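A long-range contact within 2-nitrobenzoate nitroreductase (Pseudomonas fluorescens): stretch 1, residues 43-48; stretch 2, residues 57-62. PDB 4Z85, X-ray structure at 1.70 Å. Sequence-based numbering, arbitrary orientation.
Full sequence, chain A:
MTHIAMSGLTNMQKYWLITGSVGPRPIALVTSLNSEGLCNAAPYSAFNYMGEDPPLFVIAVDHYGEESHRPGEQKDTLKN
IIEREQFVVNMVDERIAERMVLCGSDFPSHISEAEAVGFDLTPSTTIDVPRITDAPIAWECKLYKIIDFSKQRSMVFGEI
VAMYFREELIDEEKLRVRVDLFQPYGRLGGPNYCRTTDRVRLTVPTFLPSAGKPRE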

# COMPACT_ATOMS: atom_id res chain seq x y z
N PRO A 43 -2.49 -14.41 0.20
CA PRO A 43 -2.63 -12.98 -0.08
C PRO A 43 -2.21 -12.09 1.08
O PRO A 43 -2.47 -12.39 2.26
CB PRO A 43 -4.13 -12.82 -0.35
CG PRO A 43 -4.73 -13.83 0.61
CD PRO A 43 -3.77 -15.01 0.62
N TYR A 44 -1.60 -10.96 0.74
CA TYR A 44 -1.16 -9.99 1.74
C TYR A 44 -1.45 -8.58 1.27
O TYR A 44 -1.09 -8.25 0.15
CB TYR A 44 0.35 -10.11 1.99
CG TYR A 44 0.77 -11.46 2.46
CD1 TYR A 44 0.73 -11.78 3.81
CD2 TYR A 44 1.19 -12.43 1.56
CE1 TYR A 44 1.10 -13.04 4.26
CE2 TYR A 44 1.57 -13.69 2.00
CZ TYR A 44 1.52 -13.98 3.35
OH TYR A 44 1.90 -15.22 3.80
N SER A 45 -2.07 -7.75 2.10
CA SER A 45 -2.30 -6.36 1.70
C SER A 45 -1.48 -5.36 2.53
O SER A 45 -1.61 -4.16 2.33
CB SER A 45 -3.81 -6.02 1.74
OG SER A 45 -4.29 -5.91 3.07
N ALA A 46 -0.61 -5.84 3.42
CA ALA A 46 0.37 -4.96 4.05
C ALA A 46 1.57 -4.93 3.12
O ALA A 46 2.57 -5.60 3.35
CB ALA A 46 0.76 -5.45 5.46
N PHE A 47 1.43 -4.16 2.04
CA PHE A 47 2.22 -4.36 0.82
C PHE A 47 2.28 -3.07 0.07
O PHE A 47 1.25 -2.42 -0.10
CB PHE A 47 1.56 -5.45 -0.04
CG PHE A 47 1.96 -5.46 -1.51
CD1 PHE A 47 3.30 -5.55 -1.90
CD2 PHE A 47 0.98 -5.46 -2.50
CE1 PHE A 47 3.64 -5.62 -3.26
CE2 PHE A 47 1.31 -5.53 -3.85
CZ PHE A 47 2.64 -5.61 -4.23
N ASN A 48 3.48 -2.69 -0.39
CA ASN A 48 3.54 -1.66 -1.43
C ASN A 48 4.92 -1.65 -2.05
O ASN A 48 5.84 -2.26 -1.53
CB ASN A 48 3.20 -0.26 -0.89
CG ASN A 48 2.39 0.56 -1.90
OD1 ASN A 48 2.61 0.44 -3.10
ND2 ASN A 48 1.45 1.38 -1.41
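Stretch 2 57-62: FVIAVD

Three main-chain hydrogen bonds fix stretch 2 against stretch 1. Asn48 and Val58 form a reciprocal pair: the amide N of Val58 donates to O of Asn48 at 2.9 Å with a nearly linear N-H...O angle of 170°, and N of Asn48 donates to O of Val58 at 3.1 Å, more bent at 150°. The shortest of the three links N of Ala60 to O of Ala46, at 2.8 Å and 167°. These bonds define an antiparallel arrangement in which residues 57-62, extended throughout, run back along residues 46-48.

Between the bonded positions, Phe47 faces Ile59 as a non-hydrogen-bonded pair, and their CA atoms approach to 4.4 Å, compared with 5.8 Å between CA of Asn48 and CA of Val58. The two carbonyls that bracket this pair each also receive a CA-H...O contact: CA of Phe47 lies 3.3 Å from O of Val58, and CA of Ile59 lies 3.4 Å from O of Ala46.

Before this ladder the direct backbone pairing gives way to water. Ser45, with phi/psi of -113/5°, departs from the extended conformation, and its CA-to-CB bond points away from stretch 2. A water accepts from N of Ala46 at 3.1 Å and donates to O of Ala60 at 2.9 Å, thereby joining two main-chain groups that do not bond directly. A second water links the two stretches beyond the contact with Val61, lying 3.0 Å from OH of Tyr44 and donating to O of Asp62 at 2.9 Å.

Packing follows the alternation of the strands. Phe47 and Ile59 share one face of the sheet, where CD1 of Phe47 meets CG1 of Ile59 at 3.6 Å; the Phe47 side chain, with chi1 in the t well, also brings CE1 to 3.9 Å from CD1 of Phe57, which lies at the edge of the Phe47 ring. Asn48 and Val58 project from the other face, and their pairing across the strands is through the backbone. CB of Ala46 and CB of Ala60 lie 3.8 Å apart, in direct apolar contact.

Tyr44 has the largest area covered by the opposing stretch, 72 Å². Its CB packs 3.5 Å from CG2 of Ile59, while the ring, set by an m chi1, extends along stretch 2 to Val61. There CG2 of Val61 lies over one ring face, 4.2 Å from the centroid and 14° off the normal, in a CH-pi contact, and CG1 of Val61 approaches CE1 of Tyr44 to 3.7 Å. In total, 413 Å² is buried between the stretches.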

# COMPACT_ATOMS: atom_id res chain seq x y z
N PHE A 57 10.03 -3.79 -3.40
CA PHE A 57 8.75 -3.67 -2.70
C PHE A 57 8.85 -4.34 -1.33
O PHE A 57 9.80 -5.08 -1.06
CB PHE A 57 7.60 -4.30 -3.50
CG PHE A 57 7.81 -5.76 -3.76
CD1 PHE A 57 7.37 -6.71 -2.85
CD2 PHE A 57 8.48 -6.18 -4.90
CE1 PHE A 57 7.58 -8.07 -3.07
CE2 PHE A 57 8.72 -7.54 -5.14
CZ PHE A 57 8.26 -8.48 -4.22
N VAL A 58 7.86 -4.10 -0.48
CA VAL A 58 7.84 -4.73 0.85
C VAL A 58 6.48 -5.39 1.10
O VAL A 58 5.45 -4.87 0.68
CB VAL A 58 8.18 -3.69 1.98
CG1 VAL A 58 7.10 -2.59 2.11
CG2 VAL A 58 8.41 -4.40 3.31
N ILE A 59 6.51 -6.56 1.72
CA ILE A 59 5.29 -7.23 2.20
C ILE A 59 5.50 -7.60 3.66
O ILE A 59 6.50 -8.23 3.98
CB ILE A 59 4.98 -8.51 1.42
CG1 ILE A 59 4.85 -8.21 -0.07
CG2 ILE A 59 3.71 -9.15 1.96
CD1 ILE A 59 4.79 -9.44 -0.94
N ALA A 60 4.58 -7.23 4.54
CA ALA A 60 4.70 -7.67 5.94
C ALA A 60 3.97 -9.01 6.08
O ALA A 60 2.83 -9.13 5.66
CB ALA A 60 4.13 -6.61 6.89
N VAL A 61 4.65 -10.01 6.64
CA VAL A 61 4.16 -11.38 6.67
C VAL A 61 4.25 -11.95 8.09
O VAL A 61 5.20 -11.68 8.81
CB VAL A 61 4.97 -12.28 5.70
CG1 VAL A 61 4.45 -13.70 5.72
CG2 VAL A 61 4.93 -11.71 4.28
N ASP A 62 3.26 -12.72 8.50
CA ASP A 62 3.35 -13.39 9.80
C ASP A 62 4.12 -14.71 9.70
O ASP A 62 4.13 -15.36 8.65
CB ASP A 62 1.96 -13.61 10.38
CG ASP A 62 1.50 -12.44 11.24
OD1 ASP A 62 2.24 -11.43 11.29
OD2 ASP A 62 0.41 -12.52 11.85
O HOH W 1 1.91 -15.29 6.75
O HOH W 2 0.14 -8.51 4.74